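Local structure of Tol-Pal system protein TolA (Pseudomonas aeruginosa, 1LR0) at residues M60-T65 with L108-R113; D32-L37 with G92-M97; G64-A69 with A87-G92; E55-M60 with N68-R73. The protein probably helps the Tol-Pal system draw in the outer membrane during cell division and keep it intact, this chain being the C-terminal periplasmic domain. All coordinates share one frame; numbering follows the deposited sequence.

Contact 1 of 4, residues M60-T65 with L108-R113; sequences MLPDGT and LYRQRR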
loop_
_atom_site.group_PDB
_atom_site.type_symbol
_atom_site.label_atom_id
_atom_site.label_comp_id
_atom_site.label_asym_id
_atom_site.label_seq_id
_atom_site.Cartn_x
_atom_site.Cartn_y
_atom_site.Cartn_z
HETATM N N MSE A 60 3.161 -9.106 3.721
HETATM C CA MSE A 60 1.981 -9.489 4.451
HETATM C C MSE A 60 1.544 -10.939 4.217
HETATM O O MSE A 60 1.826 -11.529 3.181
HETATM C CB MSE A 60 0.776 -8.593 4.131
HETATM C CG MSE A 60 0.923 -7.195 4.751
HETATM SE SE MSE A 60 -0.549 -6.045 4.378
HETATM C CE MSE A 60 0.274 -5.395 2.629
ATOM N N LEU A 61 0.792 -11.455 5.184
ATOM C CA LEU A 61 0.066 -12.723 5.014
ATOM C C LEU A 61 -1.305 -12.408 4.622
ATOM O O LEU A 61 -1.810 -11.332 4.915
ATOM C CB LEU A 61 -0.005 -13.468 6.358
ATOM C CG LEU A 61 1.346 -13.848 6.908
ATOM C CD1 LEU A 61 1.313 -14.543 8.337
ATOM C CD2 LEU A 61 2.097 -14.695 5.878
ATOM N N PRO A 62 -2.013 -13.369 4.039
ATOM C CA PRO A 62 -3.390 -13.134 3.643
ATOM C C PRO A 62 -4.285 -12.689 4.780
ATOM O O PRO A 62 -5.302 -12.047 4.504
ATOM C CB PRO A 62 -3.840 -14.510 3.174
ATOM C CG PRO A 62 -2.619 -15.158 2.810
ATOM C CD PRO A 62 -1.538 -14.712 3.693
ATOM N N ASP A 63 -3.998 -13.025 6.027
ATOM C CA ASP A 63 -4.873 -12.542 7.092
ATOM C C ASP A 63 -4.600 -11.045 7.460
ATOM O O ASP A 63 -5.319 -10.478 8.348
ATOM C CB ASP A 63 -4.843 -13.407 8.359
ATOM C CG ASP A 63 -3.532 -13.378 9.047
ATOM O OD1 ASP A 63 -2.624 -12.555 8.665
ATOM O OD2 ASP A 63 -3.305 -14.165 10.015
ATOM N N GLY A 64 -3.595 -10.450 6.787
ATOM C CA GLY A 64 -3.257 -9.028 6.986
ATOM C C GLY A 64 -2.112 -8.744 7.902
ATOM O O GLY A 64 -1.700 -7.593 8.001
ATOM N N THR A 65 -1.552 -9.784 8.551
ATOM C CA THR A 65 -0.394 -9.601 9.372
ATOM C C THR A 65 0.794 -9.175 8.552
ATOM O O THR A 65 1.131 -9.795 7.539
ATOM C CB THR A 65 -0.015 -10.926 10.091
ATOM O OG1 THR A 65 -1.152 -11.372 10.811
ATOM C CG2 THR A 65 1.001 -10.696 11.090
ATOM N N LEU A 108 -0.882 -8.868 -5.625
ATOM C CA LEU A 108 -0.688 -7.481 -5.349
ATOM C C LEU A 108 -0.239 -7.057 -3.967
ATOM O O LEU A 108 0.366 -5.965 -3.842
ATOM C CB LEU A 108 -1.988 -6.795 -5.601
ATOM C CG LEU A 108 -2.205 -6.605 -7.114
ATOM C CD1 LEU A 108 -3.579 -6.067 -7.363
ATOM C CD2 LEU A 108 -1.167 -5.655 -7.734
ATOM N N TYR A 109 -0.561 -7.850 -2.952
ATOM C CA TYR A 109 -0.415 -7.384 -1.561
ATOM C C TYR A 109 0.398 -8.228 -0.699
ATOM O O TYR A 109 0.816 -7.790 0.378
ATOM C CB TYR A 109 -1.743 -7.102 -0.886
ATOM C CG TYR A 109 -2.346 -5.793 -1.379
ATOM C CD1 TYR A 109 -3.243 -5.753 -2.462
ATOM C CD2 TYR A 109 -1.949 -4.584 -0.845
ATOM C CE1 TYR A 109 -3.805 -4.568 -2.883
ATOM C CE2 TYR A 109 -2.474 -3.358 -1.349
ATOM C CZ TYR A 109 -3.385 -3.368 -2.369
ATOM O OH TYR A 109 -3.954 -2.179 -2.882
ATOM N N ARG A 110 0.711 -9.442 -1.146
ATOM C CA ARG A 110 1.676 -10.215 -0.423
ATOM C C ARG A 110 3.041 -9.568 -0.315
ATOM O O ARG A 110 3.754 -9.668 0.740
ATOM C CB ARG A 110 1.769 -11.648 -1.013
ATOM C CG ARG A 110 2.521 -12.591 -0.119
ATOM C CD ARG A 110 2.537 -14.062 -0.619
ATOM N NE ARG A 110 1.239 -14.757 -0.574
ATOM C CZ ARG A 110 0.796 -15.527 0.465
ATOM N NH1 ARG A 110 1.495 -15.654 1.572
ATOM N NH2 ARG A 110 -0.364 -16.159 0.397
ATOM N N GLN A 111 3.472 -8.892 -1.373
ATOM C CA GLN A 111 4.685 -8.136 -1.316
ATOM C C GLN A 111 4.246 -6.869 -2.032
ATOM O O GLN A 111 3.761 -6.952 -3.145
ATOM C CB GLN A 111 5.819 -8.788 -2.084
ATOM C CG GLN A 111 6.645 -9.845 -1.325
ATOM C CD GLN A 111 8.060 -9.931 -1.903
ATOM O OE1 GLN A 111 8.987 -10.222 -1.188
ATOM N NE2 GLN A 111 8.212 -9.630 -3.204
ATOM N N ARG A 112 4.261 -5.724 -1.374
ATOM C CA ARG A 112 3.769 -4.500 -2.037
ATOM C C ARG A 112 4.736 -3.339 -1.755
ATOM O O ARG A 112 5.106 -3.158 -0.577
ATOM C CB ARG A 112 2.383 -4.049 -1.597
ATOM C CG ARG A 112 1.736 -3.073 -2.658
ATOM C CD ARG A 112 0.269 -2.914 -2.670
ATOM N NE ARG A 112 -0.243 -1.838 -3.532
ATOM C CZ ARG A 112 -0.469 -1.938 -4.835
ATOM N NH1 ARG A 112 -0.287 -3.088 -5.457
ATOM N NH2 ARG A 112 -0.945 -0.882 -5.495
ATOM N N ARG A 113 5.139 -2.562 -2.768
ATOM C CA ARG A 113 6.011 -1.419 -2.538
ATOM C C ARG A 113 5.190 -0.178 -2.481
ATOM O O ARG A 113 4.500 0.154 -3.466
ATOM C CB ARG A 113 7.023 -1.322 -3.678
ATOM C CG ARG A 113 8.042 -2.428 -3.700
ATOM C CD ARG A 113 8.964 -2.401 -4.968
ATOM N NE ARG A 113 10.028 -3.355 -4.771
ATOM C CZ ARG A 113 9.886 -4.690 -4.812
ATOM N NH1 ARG A 113 8.716 -5.259 -5.098
ATOM N NH2 ARG A 113 10.933 -5.488 -4.583
#
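Met-60, at the end of the first strand of a beta hairpin, and Pro-62 in its turn meet Tyr-109 and Arg-110 on the short link from helix 102-108 into strand 111-116. The backbone makes the first tie: Met-60 N donates to Arg-110 O at 3.1 Å in a nearly straight bond (166°). Met-60 is selenomethionine in this model. Its chain runs out extended and then bends at the last torsion (chi3 -88°), bringing CE to 3.3 Å from Tyr-109 O and, near the plane of the ring, to 4.2 Å from Tyr-109 CD2 at the edge. The phenol end heads the other way, where Tyr-109 OH bonds to Asp-31 of helix 4-41. The Arg-110 chain bends at chi3 and its end comes toward the turn. Its CG passes 3.5 Å from Met-60 O, and its guanidinium reaches across Pro-62 at a slant, with NH2 3.5 Å from Pro-62 CG; the same NH2 forms a salt bridge with Asp-106, which would help fix the group. The turn is itself well pinned. Gly-64 N bonds to Leu-61 O in a type I turn, and Asp-63 OD1 takes both N and OG1 of Thr-65, the first of these an Asx turn. A hairpin whose first strand is also joined by a later strand gives the 2-1-3 antiparallel sheet of this TonB-like C-terminal domain.

Contact 2 of 4, residues D32-L37 with G92-M97; sequences DLIVNL and GRIPEM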
loop_
_atom_site.group_PDB
_atom_site.type_symbol
_atom_site.label_atom_id
_atom_site.label_comp_id
_atom_site.label_asym_id
_atom_site.label_seq_id
_atom_site.Cartn_x
_atom_site.Cartn_y
_atom_site.Cartn_z
ATOM N N ASP A 32 -4.546 3.680 0.284
ATOM C CA ASP A 32 -4.898 4.777 1.170
ATOM C C ASP A 32 -4.909 4.302 2.637
ATOM O O ASP A 32 -4.360 5.004 3.512
ATOM C CB ASP A 32 -6.245 5.373 0.882
ATOM C CG ASP A 32 -6.282 6.241 -0.332
ATOM O OD1 ASP A 32 -5.203 6.684 -0.787
ATOM O OD2 ASP A 32 -7.443 6.539 -0.845
ATOM N N LEU A 33 -5.537 3.154 2.876
ATOM C CA LEU A 33 -5.555 2.575 4.208
ATOM C C LEU A 33 -4.117 2.347 4.692
ATOM O O LEU A 33 -3.763 2.740 5.774
ATOM C CB LEU A 33 -6.455 1.344 4.264
ATOM C CG LEU A 33 -6.515 0.557 5.585
ATOM C CD1 LEU A 33 -7.255 1.396 6.529
ATOM C CD2 LEU A 33 -7.190 -0.750 5.389
ATOM N N ILE A 34 -3.258 1.772 3.876
ATOM C CA ILE A 34 -1.904 1.526 4.330
ATOM C C ILE A 34 -1.252 2.840 4.718
ATOM O O ILE A 34 -0.679 3.017 5.801
ATOM C CB ILE A 34 -1.123 0.856 3.235
ATOM C CG1 ILE A 34 -1.606 -0.578 3.019
ATOM C CG2 ILE A 34 0.356 0.871 3.526
ATOM C CD1 ILE A 34 -0.972 -1.215 1.789
ATOM N N VAL A 35 -1.425 3.806 3.844
ATOM C CA VAL A 35 -0.791 5.083 4.067
ATOM C C VAL A 35 -1.335 5.711 5.355
ATOM O O VAL A 35 -0.553 6.180 6.202
ATOM C CB VAL A 35 -0.936 6.031 2.798
ATOM C CG1 VAL A 35 -0.564 7.411 3.212
ATOM C CG2 VAL A 35 0.072 5.569 1.690
ATOM N N ASN A 36 -2.644 5.673 5.560
ATOM C CA ASN A 36 -3.180 6.290 6.764
ATOM C C ASN A 36 -2.698 5.573 8.027
ATOM O O ASN A 36 -2.354 6.198 9.022
ATOM C CB ASN A 36 -4.689 6.349 6.731
ATOM C CG ASN A 36 -5.237 7.556 5.810
ATOM O OD1 ASN A 36 -5.942 8.393 6.302
ATOM N ND2 ASN A 36 -4.803 7.646 4.567
ATOM N N LEU A 37 -2.660 4.247 7.963
ATOM C CA LEU A 37 -2.276 3.467 9.183
ATOM C C LEU A 37 -0.823 3.677 9.542
ATOM O O LEU A 37 -0.466 3.856 10.729
ATOM C CB LEU A 37 -2.597 1.978 8.987
ATOM C CG LEU A 37 -4.092 1.657 8.827
ATOM C CD1 LEU A 37 -4.240 0.105 8.545
ATOM C CD2 LEU A 37 -4.758 2.037 10.069
ATOM N N GLY A 92 1.240 -3.423 12.438
ATOM C CA GLY A 92 0.984 -4.772 12.968
ATOM C C GLY A 92 0.228 -5.693 12.012
ATOM O O GLY A 92 0.713 -6.684 11.530
ATOM N N ARG A 93 -0.960 -5.230 11.675
ATOM C CA ARG A 93 -1.925 -5.946 10.821
ATOM C C ARG A 93 -2.929 -5.089 10.093
ATOM O O ARG A 93 -3.440 -4.146 10.640
ATOM C CB ARG A 93 -2.704 -6.994 11.633
ATOM C CG ARG A 93 -3.411 -6.493 12.899
ATOM C CD ARG A 93 -4.009 -7.604 13.786
ATOM N NE ARG A 93 -4.984 -8.424 13.141
ATOM C CZ ARG A 93 -6.276 -8.213 13.214
ATOM N NH1 ARG A 93 -6.733 -7.194 13.878
ATOM N NH2 ARG A 93 -7.122 -9.046 12.664
ATOM N N ILE A 94 -3.322 -5.556 8.939
ATOM C CA ILE A 94 -4.314 -4.911 8.121
ATOM C C ILE A 94 -5.333 -5.965 7.710
ATOM O O ILE A 94 -5.232 -6.399 6.539
ATOM C CB ILE A 94 -3.620 -4.216 6.884
ATOM C CG1 ILE A 94 -2.512 -3.298 7.418
ATOM C CG2 ILE A 94 -4.642 -3.393 6.217
ATOM C CD1 ILE A 94 -1.794 -2.487 6.353
ATOM N N PRO A 95 -6.230 -6.398 8.633
ATOM C CA PRO A 95 -7.207 -7.501 8.357
ATOM C C PRO A 95 -8.164 -7.182 7.180
ATOM O O PRO A 95 -8.844 -8.015 6.566
ATOM C CB PRO A 95 -7.936 -7.648 9.691
ATOM C CG PRO A 95 -7.596 -6.363 10.471
ATOM C CD PRO A 95 -6.249 -5.932 10.029
ATOM N N GLU A 96 -8.216 -5.889 6.862
ATOM C CA GLU A 96 -8.906 -5.411 5.677
ATOM C C GLU A 96 -8.423 -6.160 4.475
ATOM O O GLU A 96 -9.200 -6.382 3.510
ATOM C CB GLU A 96 -8.786 -3.863 5.484
ATOM C CG GLU A 96 -9.454 -3.047 6.584
ATOM C CD GLU A 96 -8.633 -2.838 7.889
ATOM O OE1 GLU A 96 -7.569 -3.467 8.076
ATOM O OE2 GLU A 96 -9.069 -2.012 8.716
HETATM N N MSE A 97 -7.195 -6.692 4.481
HETATM C CA MSE A 97 -6.785 -7.391 3.336
HETATM C C MSE A 97 -7.608 -8.626 3.119
HETATM O O MSE A 97 -7.601 -9.162 2.029
HETATM C CB MSE A 97 -5.365 -7.814 3.422
HETATM C CG MSE A 97 -4.426 -6.691 3.551
HETATM SE SE MSE A 97 -4.240 -5.827 1.709
HETATM C CE MSE A 97 -3.751 -3.933 2.388
#
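Ile-94 points into one side of helix 4-41 and meets Leu-33, Ile-34 and Leu-37 there. Against Ile-34 the two side chains cross at about a right angle, with Ile-94 CD1 3.8 Å from Ile-34 CG1. Leu-37, one turn further along, slides past Ile-94 in the opposite sense, so that Leu-37 CD1 lies alongside Ile-94 CG1 at 4.0 Å. The other branch, Ile-94 CG2, is 3.8 Å from Leu-33 CD2. That leucine carries CG anti to the backbone N (chi1 176°), and its CD2 also presses crosswise on the aliphatic part of Glu-96, 3.4 Å from Glu-96 CG, a tight fit. Glu-96 bends at chi2 (82°), which swings CD round to 3.6 Å from Leu-33 CD2, and the methyl is cradled by the curled chain. No hydrogen bond links the two segments. This is the place where the long N-terminal helix lies against the connection between helices 78-91 and 102-108, and it forms part of the hydrophobic core between helix and sheet in the TolA domain. Met-97, a selenomethionine in the 3-10 turn that follows Ile-94, is held close by its N bonding to Ile-94 O at 2.9 Å. Its side chain crosses that of Ile-34 at about a right angle, with Met-97 CE 3.9 Å from Ile-34 CD1. Tyr-109 touches both Ile-34 and Met-97, while Ile-58 packs on Ile-34 and Met-60 on Met-97.

Contact 3 of 4, residues G64-A69 with A87-G92; sequences GTITNA and AVRNVG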
loop_
_atom_site.group_PDB
_atom_site.type_symbol
_atom_site.label_atom_id
_atom_site.label_comp_id
_atom_site.label_asym_id
_atom_site.label_seq_id
_atom_site.Cartn_x
_atom_site.Cartn_y
_atom_site.Cartn_z
ATOM N N GLY A 64 -3.595 -10.450 6.787
ATOM C CA GLY A 64 -3.257 -9.028 6.986
ATOM C C GLY A 64 -2.112 -8.744 7.902
ATOM O O GLY A 64 -1.700 -7.593 8.001
ATOM N N THR A 65 -1.552 -9.784 8.551
ATOM C CA THR A 65 -0.394 -9.601 9.372
ATOM C C THR A 65 0.794 -9.175 8.552
ATOM O O THR A 65 1.131 -9.795 7.539
ATOM C CB THR A 65 -0.015 -10.926 10.091
ATOM O OG1 THR A 65 -1.152 -11.372 10.811
ATOM C CG2 THR A 65 1.001 -10.696 11.090
ATOM N N ILE A 66 1.461 -8.138 9.020
ATOM C CA ILE A 66 2.639 -7.645 8.371
ATOM C C ILE A 66 3.835 -8.443 8.889
ATOM O O ILE A 66 4.103 -8.448 10.061
ATOM C CB ILE A 66 2.820 -6.117 8.726
ATOM C CG1 ILE A 66 1.729 -5.325 8.079
ATOM C CG2 ILE A 66 4.163 -5.623 8.299
ATOM C CD1 ILE A 66 1.516 -3.878 8.543
ATOM N N THR A 67 4.610 -9.074 8.031
ATOM C CA THR A 67 5.765 -9.826 8.489
ATOM C C THR A 67 7.078 -9.232 8.183
ATOM O O THR A 67 8.057 -9.697 8.687
ATOM C CB THR A 67 5.750 -11.215 7.822
ATOM O OG1 THR A 67 5.596 -11.043 6.386
ATOM C CG2 THR A 67 4.487 -11.890 8.246
ATOM N N ASN A 68 7.160 -8.179 7.359
ATOM C CA ASN A 68 8.453 -7.600 7.166
ATOM C C ASN A 68 8.215 -6.247 6.447
ATOM O O ASN A 68 7.131 -6.017 5.920
ATOM C CB ASN A 68 9.300 -8.525 6.328
ATOM C CG ASN A 68 10.742 -8.220 6.410
ATOM O OD1 ASN A 68 11.177 -7.378 7.167
ATOM N ND2 ASN A 68 11.507 -8.916 5.620
ATOM N N ALA A 69 9.202 -5.386 6.537
ATOM C CA ALA A 69 9.211 -4.094 5.832
ATOM C C ALA A 69 10.669 -3.754 5.676
ATOM O O ALA A 69 11.506 -3.975 6.609
ATOM C CB ALA A 69 8.508 -3.089 6.647
ATOM N N ALA A 87 7.387 2.460 11.278
ATOM C CA ALA A 87 5.986 2.781 11.287
ATOM C C ALA A 87 5.180 1.652 10.615
ATOM O O ALA A 87 4.090 1.286 11.118
ATOM C CB ALA A 87 5.658 4.178 10.578
ATOM N N VAL A 88 5.688 1.125 9.502
ATOM C CA VAL A 88 5.001 0.054 8.859
ATOM C C VAL A 88 4.850 -1.121 9.866
ATOM O O VAL A 88 3.800 -1.712 9.951
ATOM C CB VAL A 88 5.694 -0.467 7.569
ATOM C CG1 VAL A 88 5.021 -1.745 6.995
ATOM C CG2 VAL A 88 5.563 0.701 6.469
ATOM N N ARG A 89 5.993 -1.564 10.367
ATOM C CA ARG A 89 5.968 -2.747 11.325
ATOM C C ARG A 89 4.997 -2.490 12.501
ATOM O O ARG A 89 4.248 -3.374 12.980
ATOM C CB ARG A 89 7.360 -3.101 11.806
ATOM C CG ARG A 89 8.380 -3.375 10.777
ATOM C CD ARG A 89 7.951 -4.522 9.937
ATOM N NE ARG A 89 7.770 -5.751 10.742
ATOM C CZ ARG A 89 8.706 -6.651 10.960
ATOM N NH1 ARG A 89 9.928 -6.579 10.423
ATOM N NH2 ARG A 89 8.368 -7.663 11.706
ATOM N N ASN A 90 4.943 -1.264 12.992
ATOM C CA ASN A 90 4.118 -0.945 14.061
ATOM C C ASN A 90 2.616 -0.994 13.760
ATOM O O ASN A 90 1.788 -1.034 14.678
ATOM C CB ASN A 90 4.566 0.391 14.592
ATOM C CG ASN A 90 5.785 0.304 15.445
ATOM O OD1 ASN A 90 6.036 -0.706 16.076
ATOM N ND2 ASN A 90 6.545 1.392 15.491
ATOM N N VAL A 91 2.235 -0.966 12.498
ATOM C CA VAL A 91 0.848 -1.047 12.191
ATOM C C VAL A 91 0.358 -2.430 12.578
ATOM O O VAL A 91 -0.788 -2.570 12.991
ATOM C CB VAL A 91 0.626 -0.886 10.728
ATOM C CG1 VAL A 91 -0.687 -1.325 10.304
ATOM C CG2 VAL A 91 0.920 0.562 10.263
ATOM N N GLY A 92 1.240 -3.423 12.438
ATOM C CA GLY A 92 0.984 -4.772 12.968
ATOM C C GLY A 92 0.228 -5.693 12.012
ATOM O O GLY A 92 0.713 -6.684 11.530
HETATM O O HOH W 1 2.829 -8.003 12.476
HETATM O O HOH W 2 11.236 -4.640 9.303
#
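Arg-89 is curled by successive bends, starting with CG beside its own backbone N (chi1 -55°) and continuing at chi2 and chi3, and these bends bring its end back to the strand, over Thr-67 to Ala-69. Its CD rests 3.6 Å from Ala-69 CB, and one face of the guanidinium covers Thr-67 O and Asn-68 CA. In the plane of that group, NH1 gives a 2.6 Å bond to a water that donates to Ala-69 O. Ile-66 supplies the apolar half. Its extended CG1 branch places CD1 3.4 Å from Val-88 O and 3.8 Å from Val-91 CG1, while Val-88 CG1 fits against Ala-69 CB at 3.8 Å. Past the last turn of the helix Gly-92 takes a positive phi, and its carbonyl O accepts from Ile-66 N at 3.0 Å and nearly straight (173°). A second water donates to this same oxygen and to Ile-66 O, so Gly-92 O is gripped twice. Thr-67 and Asn-68 together face Glu-59 in a classic beta bulge. The end of the helix (87-91) runs antiparallel to strand segment 66-69 (175°), axes 8.0 Å apart, and Val-88 continues inward to Ile-58 of strand 54-60 and Val-38 of helix 4-41.

Contact 4 of 4, residues E55-M60 with N68-R73; sequences EVLIEM and NASVSR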
loop_
_atom_site.group_PDB
_atom_site.type_symbol
_atom_site.label_atom_id
_atom_site.label_comp_id
_atom_site.label_asym_id
_atom_site.label_seq_id
_atom_site.Cartn_x
_atom_site.Cartn_y
_atom_site.Cartn_z
ATOM N N GLU A 55 10.608 4.492 -0.715
ATOM C CA GLU A 55 9.812 3.320 -1.086
ATOM C C GLU A 55 10.140 2.157 -0.125
ATOM O O GLU A 55 11.280 1.763 0.038
ATOM C CB GLU A 55 9.989 2.792 -2.543
ATOM C CG GLU A 55 8.923 1.811 -3.005
ATOM C CD GLU A 55 9.243 1.474 -4.478
ATOM O OE1 GLU A 55 10.448 1.398 -4.597
ATOM O OE2 GLU A 55 8.421 1.357 -5.399
ATOM N N VAL A 56 9.098 1.562 0.410
ATOM C CA VAL A 56 9.208 0.473 1.333
ATOM C C VAL A 56 8.506 -0.735 0.809
ATOM O O VAL A 56 7.364 -0.625 0.388
ATOM C CB VAL A 56 8.479 0.874 2.688
ATOM C CG1 VAL A 56 8.441 -0.301 3.595
ATOM C CG2 VAL A 56 9.212 2.067 3.326
ATOM N N LEU A 57 9.163 -1.888 0.895
ATOM C CA LEU A 57 8.532 -3.180 0.561
ATOM C C LEU A 57 7.995 -3.746 1.811
ATOM O O LEU A 57 8.685 -3.932 2.772
ATOM C CB LEU A 57 9.610 -4.072 -0.031
ATOM C CG LEU A 57 9.096 -5.478 -0.228
ATOM C CD1 LEU A 57 8.215 -5.536 -1.437
ATOM C CD2 LEU A 57 10.342 -6.353 -0.378
ATOM N N ILE A 58 6.686 -3.846 1.750
ATOM C CA ILE A 58 5.833 -4.370 2.747
ATOM C C ILE A 58 5.448 -5.822 2.412
ATOM O O ILE A 58 4.892 -6.103 1.334
ATOM C CB ILE A 58 4.606 -3.567 2.863
ATOM C CG1 ILE A 58 4.870 -2.062 3.034
ATOM C CG2 ILE A 58 3.838 -4.038 4.041
ATOM C CD1 ILE A 58 3.599 -1.279 3.259
ATOM N N GLU A 59 5.681 -6.693 3.380
ATOM C CA GLU A 59 5.336 -8.142 3.268
ATOM C C GLU A 59 4.222 -8.487 4.237
ATOM O O GLU A 59 4.350 -8.191 5.426
ATOM C CB GLU A 59 6.590 -9.002 3.578
ATOM C CG GLU A 59 7.685 -8.744 2.566
ATOM C CD GLU A 59 8.944 -9.580 2.711
ATOM O OE1 GLU A 59 8.878 -10.805 3.073
ATOM O OE2 GLU A 59 10.018 -8.967 2.444
HETATM N N MSE A 60 3.161 -9.106 3.721
HETATM C CA MSE A 60 1.981 -9.489 4.451
HETATM C C MSE A 60 1.544 -10.939 4.217
HETATM O O MSE A 60 1.826 -11.529 3.181
HETATM C CB MSE A 60 0.776 -8.593 4.131
HETATM C CG MSE A 60 0.923 -7.195 4.751
HETATM SE SE MSE A 60 -0.549 -6.045 4.378
HETATM C CE MSE A 60 0.274 -5.395 2.629
ATOM N N ASN A 68 7.160 -8.179 7.359
ATOM C CA ASN A 68 8.453 -7.600 7.166
ATOM C C ASN A 68 8.215 -6.247 6.447
ATOM O O ASN A 68 7.131 -6.017 5.920
ATOM C CB ASN A 68 9.300 -8.525 6.328
ATOM C CG ASN A 68 10.742 -8.220 6.410
ATOM O OD1 ASN A 68 11.177 -7.378 7.167
ATOM N ND2 ASN A 68 11.507 -8.916 5.620
ATOM N N ALA A 69 9.202 -5.386 6.537
ATOM C CA ALA A 69 9.211 -4.094 5.832
ATOM C C ALA A 69 10.669 -3.754 5.676
ATOM O O ALA A 69 11.506 -3.975 6.609
ATOM C CB ALA A 69 8.508 -3.089 6.647
ATOM N N SER A 70 11.018 -3.322 4.489
ATOM C CA SER A 70 12.346 -2.911 4.225
ATOM C C SER A 70 12.361 -1.795 3.156
ATOM O O SER A 70 11.462 -1.673 2.365
ATOM C CB SER A 70 13.165 -4.078 3.688
ATOM O OG SER A 70 12.475 -4.617 2.571
ATOM N N VAL A 71 13.445 -1.068 3.121
ATOM C CA VAL A 71 13.626 0.013 2.150
ATOM C C VAL A 71 13.873 -0.584 0.784
ATOM O O VAL A 71 14.863 -1.270 0.552
ATOM C CB VAL A 71 14.766 0.789 2.560
ATOM C CG1 VAL A 71 15.046 1.812 1.481
ATOM C CG2 VAL A 71 14.434 1.535 3.904
ATOM N N SER A 72 13.009 -0.254 -0.155
ATOM C CA SER A 72 13.253 -0.635 -1.560
ATOM C C SER A 72 13.953 0.501 -2.336
ATOM O O SER A 72 14.670 0.233 -3.298
ATOM C CB SER A 72 11.941 -1.048 -2.273
ATOM O OG SER A 72 10.959 -0.038 -2.118
ATOM N N ARG A 73 13.653 1.776 -2.020
ATOM C CA ARG A 73 14.428 2.901 -2.587
ATOM C C ARG A 73 14.550 3.915 -1.512
ATOM O O ARG A 73 13.560 4.442 -1.045
ATOM C CB ARG A 73 13.784 3.481 -3.844
ATOM C CG ARG A 73 14.582 4.588 -4.558
ATOM C CD ARG A 73 13.772 5.238 -5.727
ATOM N NE ARG A 73 13.546 4.291 -6.844
ATOM C CZ ARG A 73 14.482 3.915 -7.708
ATOM N NH1 ARG A 73 15.700 4.365 -7.648
ATOM N NH2 ARG A 73 14.192 3.074 -8.687
HETATM O O HOH W 3 10.832 3.945 -6.176
HETATM O O HOH W 4 10.179 -6.262 3.347
#
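Glu-59 lies side by side with Asn-68, both pointing the same way, its CD 3.8 Å from Asn-68 CB and its carboxylate turned 60° from the amide plane. Beyond them a water ties both strands of the hairpin: it donates to Glu-59 OE2 and Leu-57 O and accepts from Ser-70 OG. Along the middle of the hairpin the strands pair antiparallel. Leu-57 N meets Ser-70 O at 2.7 Å, and Ser-70 N returns a bond to Leu-57 O, which also receives a CA-H...O contact from Ala-69 CA at 3.1 Å. On the other face Val-56 CG1 approaches Ala-69 CB at 4.1 Å, the side covered by helix 78-91. Near the far end a classic beta bulge lets Ser-72 N (2.7 Å) and Arg-73 N (3.1 Å) both bond to Glu-55 O, while Glu-55 N reaches Arg-73 O. A water spans Glu-55 OE1, weakly, and Arg-73 NE, two atoms 4.8 Å apart. Water therefore joins the polar groups on the Glu-59, Leu-57 and Glu-55 face, while the Val-56 face is apolar; the opposite charges of Glu-55 and Arg-73 are linked by the water and probably attract at this distance, with no direct salt bridge.

From the N terminus, the long helix reaches 32-37, and contact 2 closes the widest loop, back at 92-97. Within that loop lie contact 4, which zips strands 54-60 and 66-73 into a hairpin, and contact 3, which lays helix 78-91 against the second of these strands, starting where contact 4 ends. Contact 1 crosses contact 2: it leaves from the hairpin turn inside the loop and closes beyond it, at 108-113. It also crosses contact 4, sharing Met-60, and adds the third strand to the sheet. Gly-64, common to contacts 1 and 3, bonds through its O to Ile-94 N of contact 2, and Gly-92 belongs to both contacts 2 and 3.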